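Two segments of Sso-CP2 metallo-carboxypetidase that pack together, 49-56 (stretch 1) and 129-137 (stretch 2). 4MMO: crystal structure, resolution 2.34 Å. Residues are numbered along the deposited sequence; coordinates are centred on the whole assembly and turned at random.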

ATOM      1  N   LYS A  49     -22.741   3.609 -22.541  1.00 52.42           N
ATOM      2  CA  LYS A  49     -21.660   2.636 -22.624  1.00 65.53           C
ATOM      3  C   LYS A  49     -21.527   1.845 -21.321  1.00 74.90           C
ATOM      4  O   LYS A  49     -20.794   0.856 -21.261  1.00 75.76           O
ATOM      5  CB  LYS A  49     -20.341   3.336 -22.947  1.00 79.70           C
ATOM      6  CG  LYS A  49     -20.294   4.000 -24.318  1.00 85.75           C
ATOM      7  CD  LYS A  49     -18.916   4.587 -24.588  1.00104.89           C
ATOM      8  CE  LYS A  49     -18.796   5.134 -26.002  1.00115.31           C
ATOM      9  NZ  LYS A  49     -19.448   6.464 -26.157  1.00115.02           N
ATOM     10  N   GLY A  50     -22.234   2.291 -20.285  1.00 77.03           N
ATOM     11  CA  GLY A  50     -22.270   1.599 -19.007  1.00 71.57           C
ATOM     12  C   GLY A  50     -23.684   1.512 -18.457  1.00 72.96           C
ATOM     13  O   GLY A  50     -24.622   1.159 -19.173  1.00 45.52           O
ATOM     14  N   HIS A  51     -23.842   1.847 -17.181  1.00 64.81           N
ATOM     15  CA  HIS A  51     -25.143   1.751 -16.526  1.00 57.96           C
ATOM     16  C   HIS A  51     -26.155   2.694 -17.179  1.00 46.93           C
ATOM     17  O   HIS A  51     -25.787   3.757 -17.680  1.00 43.52           O
ATOM     18  CB  HIS A  51     -24.996   2.047 -15.035  1.00 57.88           C
ATOM     19  CG  HIS A  51     -24.005   1.159 -14.346  1.00 74.64           C
ATOM     20  ND1 HIS A  51     -23.745  -0.126 -14.769  1.00 73.21           N
ATOM     21  CD2 HIS A  51     -23.210   1.373 -13.271  1.00 61.56           C
ATOM     22  CE1 HIS A  51     -22.833  -0.669 -13.980  1.00 69.88           C
ATOM     23  NE2 HIS A  51     -22.493   0.218 -13.065  1.00 65.78           N
ATOM     24  N   PRO A  52     -27.437   2.300 -17.187  1.00 44.97           N
ATOM     25  CA  PRO A  52     -28.442   3.063 -17.930  1.00 54.22           C
ATOM     26  C   PRO A  52     -28.908   4.312 -17.191  1.00 59.52           C
ATOM     27  O   PRO A  52     -28.721   4.432 -15.980  1.00 46.11           O
ATOM     28  CB  PRO A  52     -29.597   2.073 -18.055  1.00 52.38           C
ATOM     29  CG  PRO A  52     -29.509   1.265 -16.812  1.00 41.52           C
ATOM     30  CD  PRO A  52     -28.037   1.156 -16.480  1.00 37.29           C
ATOM     31  N   VAL A  53     -29.519   5.225 -17.938  1.00 55.99           N
ATOM     32  CA  VAL A  53     -30.049   6.467 -17.395  1.00 36.67           C
ATOM     33  C   VAL A  53     -31.571   6.446 -17.478  1.00 40.19           C
ATOM     34  O   VAL A  53     -32.138   6.068 -18.505  1.00 56.55           O
ATOM     35  CB  VAL A  53     -29.497   7.682 -18.185  1.00 41.67           C
ATOM     36  CG1 VAL A  53     -30.309   8.939 -17.924  1.00 51.99           C
ATOM     37  CG2 VAL A  53     -28.039   7.920 -17.833  1.00 47.94           C
ATOM     38  N   VAL A  54     -32.231   6.844 -16.394  1.00 39.23           N
ATOM     39  CA  VAL A  54     -33.680   7.008 -16.408  1.00 39.50           C
ATOM     40  C   VAL A  54     -34.015   8.458 -16.722  1.00 48.73           C
ATOM     41  O   VAL A  54     -33.546   9.372 -16.043  1.00 40.98           O
ATOM     42  CB  VAL A  54     -34.319   6.639 -15.062  1.00 42.70           C
ATOM     43  CG1 VAL A  54     -35.839   6.695 -15.172  1.00 39.07           C
ATOM     44  CG2 VAL A  54     -33.868   5.261 -14.614  1.00 46.05           C
ATOM     45  N   TYR A  55     -34.830   8.657 -17.752  1.00 40.10           N
ATOM     46  CA  TYR A  55     -35.228   9.985 -18.179  1.00 37.07           C
ATOM     47  C   TYR A  55     -36.743  10.097 -18.255  1.00 38.44           C
ATOM     48  O   TYR A  55     -37.428   9.137 -18.605  1.00 43.18           O
ATOM     49  CB  TYR A  55     -34.617  10.323 -19.539  1.00 37.04           C
ATOM     50  CG  TYR A  55     -35.068  11.660 -20.074  1.00 46.65           C
ATOM     51  CD1 TYR A  55     -34.489  12.839 -19.623  1.00 50.11           C
ATOM     52  CD2 TYR A  55     -36.081  11.748 -21.020  1.00 40.09           C
ATOM     53  CE1 TYR A  55     -34.897  14.065 -20.104  1.00 39.26           C
ATOM     54  CE2 TYR A  55     -36.498  12.973 -21.507  1.00 39.54           C
ATOM     55  CZ  TYR A  55     -35.904  14.130 -21.043  1.00 45.40           C
ATOM     56  OH  TYR A  55     -36.311  15.359 -21.519  1.00 48.64           O
ATOM     57  N   ALA A  56     -37.259  11.278 -17.922  1.00 38.15           N
ATOM     58  CA  ALA A  56     -38.684  11.557 -18.047  1.00 27.71           C
ATOM     59  C   ALA A  56     -38.912  13.056 -18.129  1.00 50.43           C
ATOM     60  O   ALA A  56     -38.151  13.843 -17.561  1.00 47.16           O
ATOM     61  CB  ALA A  56     -39.451  10.968 -16.874  1.00 34.72           C
ATOM     62  N   VAL A 129     -40.683  20.011 -15.895  1.00 33.93           N
ATOM     63  CA  VAL A 129     -39.643  19.272 -15.193  1.00 35.42           C
ATOM     64  C   VAL A 129     -39.098  18.146 -16.057  1.00 36.65           C
ATOM     65  O   VAL A 129     -39.851  17.324 -16.585  1.00 40.85           O
ATOM     66  CB  VAL A 129     -40.168  18.702 -13.862  1.00 42.22           C
ATOM     67  CG1 VAL A 129     -39.120  17.817 -13.188  1.00 35.09           C
ATOM     68  CG2 VAL A 129     -40.565  19.836 -12.942  1.00 32.23           C
ATOM     69  N   LYS A 130     -37.779  18.130 -16.199  1.00 34.85           N
ATOM     70  CA  LYS A 130     -37.075  17.037 -16.851  1.00 30.39           C
ATOM     71  C   LYS A 130     -36.247  16.320 -15.801  1.00 40.83           C
ATOM     72  O   LYS A 130     -35.514  16.958 -15.039  1.00 36.58           O
ATOM     73  CB  LYS A 130     -36.181  17.572 -17.962  1.00 36.37           C
ATOM     74  CG  LYS A 130     -36.949  18.231 -19.085  1.00 28.58           C
ATOM     75  CD  LYS A 130     -36.021  18.775 -20.148  1.00 30.94           C
ATOM     76  CE  LYS A 130     -36.798  19.236 -21.368  1.00 37.23           C
ATOM     77  NZ  LYS A 130     -35.898  19.783 -22.415  1.00 46.54           N
ATOM     78  N   LEU A 131     -36.384  14.997 -15.753  1.00 35.60           N
ATOM     79  CA  LEU A 131     -35.700  14.173 -14.763  1.00 35.41           C
ATOM     80  C   LEU A 131     -34.565  13.394 -15.407  1.00 33.44           C
ATOM     81  O   LEU A 131     -34.737  12.797 -16.468  1.00 41.29           O
ATOM     82  CB  LEU A 131     -36.677  13.184 -14.128  1.00 36.38           C
ATOM     83  CG  LEU A 131     -37.917  13.747 -13.434  1.00 45.56           C
ATOM     84  CD1 LEU A 131     -38.773  12.591 -12.937  1.00 35.44           C
ATOM     85  CD2 LEU A 131     -37.543  14.677 -12.287  1.00 26.17           C
ATOM     86  N   LEU A 132     -33.405  13.403 -14.759  1.00 41.45           N
ATOM     87  CA  LEU A 132     -32.252  12.661 -15.250  1.00 37.62           C
ATOM     88  C   LEU A 132     -31.569  11.935 -14.104  1.00 37.60           C
ATOM     89  O   LEU A 132     -30.839  12.541 -13.319  1.00 34.62           O
ATOM     90  CB  LEU A 132     -31.261  13.596 -15.949  1.00 32.26           C
ATOM     91  CG  LEU A 132     -30.172  12.905 -16.775  1.00 34.55           C
ATOM     92  CD1 LEU A 132     -30.787  12.173 -17.941  1.00 67.74           C
ATOM     93  CD2 LEU A 132     -29.142  13.904 -17.277  1.00 44.23           C
ATOM     94  N   TYR A 133     -31.825  10.632 -14.016  1.00 38.21           N
ATOM     95  CA  TYR A 133     -31.256   9.793 -12.972  1.00 32.98           C
ATOM     96  C   TYR A 133     -30.192   8.857 -13.547  1.00 34.54           C
ATOM     97  O   TYR A 133     -30.509   7.991 -14.365  1.00 42.21           O
ATOM     98  CB  TYR A 133     -32.356   8.959 -12.320  1.00 33.74           C
ATOM     99  CG  TYR A 133     -33.508   9.763 -11.760  1.00 27.95           C
ATOM    100  CD1 TYR A 133     -33.304  11.023 -11.210  1.00 40.66           C
ATOM    101  CD2 TYR A 133     -34.799   9.255 -11.773  1.00 33.75           C
ATOM    102  CE1 TYR A 133     -34.355  11.751 -10.688  1.00 27.26           C
ATOM    103  CE2 TYR A 133     -35.855   9.972 -11.258  1.00 28.56           C
ATOM    104  CZ  TYR A 133     -35.628  11.223 -10.715  1.00 35.80           C
ATOM    105  OH  TYR A 133     -36.680  11.945 -10.202  1.00 32.68           O
ATOM    106  N   GLU A 134     -28.941   9.031 -13.120  1.00 36.07           N
ATOM    107  CA  GLU A 134     -27.847   8.169 -13.574  1.00 35.93           C
ATOM    108  C   GLU A 134     -27.513   7.099 -12.537  1.00 41.32           C
ATOM    109  O   GLU A 134     -27.971   7.162 -11.393  1.00 41.22           O
ATOM    110  CB  GLU A 134     -26.593   8.987 -13.905  1.00 30.90           C
ATOM    111  CG  GLU A 134     -25.821   9.526 -12.692  1.00 42.01           C
ATOM    112  CD  GLU A 134     -24.331   9.680 -12.964  1.00 44.49           C
ATOM    113  OE1 GLU A 134     -23.755   8.822 -13.667  1.00 41.78           O
ATOM    114  OE2 GLU A 134     -23.733  10.663 -12.476  1.00 38.01           O
ATOM    115  N   GLY A 135     -26.693   6.132 -12.944  1.00 36.29           N
ATOM    116  CA  GLY A 135     -26.330   5.015 -12.089  1.00 37.92           C
ATOM    117  C   GLY A 135     -24.833   4.860 -11.887  1.00 38.68           C
ATOM    118  O   GLY A 135     -24.381   3.797 -11.465  1.00 42.67           O
ATOM    119  N   GLU A 136     -24.066   5.914 -12.170  1.00 33.53           N
ATOM    120  CA  GLU A 136     -22.603   5.857 -12.086  1.00 34.73           C
ATOM    121  C   GLU A 136     -21.988   7.000 -11.280  1.00 43.15           C
ATOM    122  O   GLU A 136     -20.779   7.233 -11.355  1.00 41.46           O
ATOM    123  CB  GLU A 136     -21.997   5.880 -13.493  1.00 37.83           C
ATOM    124  CG  GLU A 136     -22.406   4.718 -14.374  1.00 42.39           C
ATOM    125  CD  GLU A 136     -21.821   4.816 -15.772  1.00 54.61           C
ATOM    126  OE1 GLU A 136     -21.555   5.946 -16.234  1.00 56.56           O
ATOM    127  OE2 GLU A 136     -21.631   3.760 -16.412  1.00 64.62           O
ATOM    128  N   GLU A 137     -22.805   7.721 -10.521  1.00 44.66           N
ATOM    129  CA  GLU A 137     -22.307   8.875  -9.778  1.00 36.71           C
ATOM    130  C   GLU A 137     -21.215   8.475  -8.791  1.00 41.70           C
ATOM    131  O   GLU A 137     -20.241   9.205  -8.602  1.00 51.22           O
ATOM    132  CB  GLU A 137     -23.447   9.577  -9.039  1.00 43.10           C
ATOM    133  CG  GLU A 137     -23.095  10.989  -8.568  1.00 38.80           C
ATOM    134  CD  GLU A 137     -22.324  11.022  -7.263  1.00 53.73           C
ATOM    135  OE1 GLU A 137     -22.466  10.086  -6.447  1.00 42.75           O
ATOM    136  OE2 GLU A 137     -21.571  11.998  -7.050  1.00 48.85           O
TER
HETATM  137  O   HOH W   1     -25.850   6.148 -15.686  1.00 50.22           O

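The two segments pack as neighbouring antiparallel strands, residues 53-56 against 129-134, whose axes come within 4.8 Å and run at 172° to each other. Beyond the paired strands the contact continues into loop, where His51 lies near Gly135 and Glu136. Together the segments bury 613 Å² of surface.

Most of the polar pairing is made by the backbone. Val54 and Tyr133 form a hydrogen-bonded pair in which each residue gives its amide and its carbonyl to the other: Val54 N donates to Tyr133 O at 2.9 Å, and Tyr133 N returns a nearly linear bond to Val54 O, also at 2.9 Å. Two residues along, Ala56 and Leu131 repeat the arrangement less evenly. The bond from Leu131 N to Ala56 O is short and almost straight (2.8 Å, 175°), whereas that from Ala56 N to Leu131 O is stretched to 3.3 Å with an angle of 154°. All four amides and all four carbonyls of these two pairs are thus satisfied across the contact.

Between them, Tyr55 and Leu132 form a non-hydrogen-bonded pair, so neither backbone bonds to the other here. Three carbonyls that already accept an amide also receive a CA-H...O contact: Tyr55 CA lies 3.3 Å from Leu131 O, Val53 CA 3.4 Å from Tyr133 O, and Lys130 CA 3.4 Å from Ala56 O.

The side chains alternate about this ladder. Tyr55 and Leu132 share one face of the sheet, where Leu132 CD1 sits at the edge of the tyrosine ring, 4.1 Å from Tyr55 CD1. The same methyl makes a tighter contact with the neighbouring valine, with Val53 CG1 only 3.3 Å from Leu132 CD1. On the other face, Val54 CB and Tyr133 CB are 4.1 Å apart, and Ala56 CB approaches Leu131 CD1 at 4.3 Å.

Past the strand pairing, a side chain takes over as acceptor. The extended Glu136 side chain (chi1 m, chi2 t) brings its carboxylate to the backbone of the other segment, and His51 N donates to Glu136 OE2 at 3.0 Å, with an angle of 145°. Both carboxylate oxygens also have hydrogen-bonding partners elsewhere in the structure. Glu136 OE2 passes 3.4 Å from Gly50 CA, and an ideally placed CB on this glycine would lie only 2.2 Å from that oxygen; the absence of a side chain leaves room for the carboxylate.

His51 directs its CB toward the other segment and sets its ring edge against Gly135 O, 3.2 Å from His51 CD2, while its NE2 is hydrogen-bonded elsewhere. Water 1 links the two backbones at this end: it accepts from Gly135 N at 2.9 Å and donates to His51 O at 3.1 Å. The amide of Gly135 is therefore satisfied through solvent, and that of Glu136 makes a weak 3.3 Å bond from Glu136 N to Glu134 OE1 within its own segment.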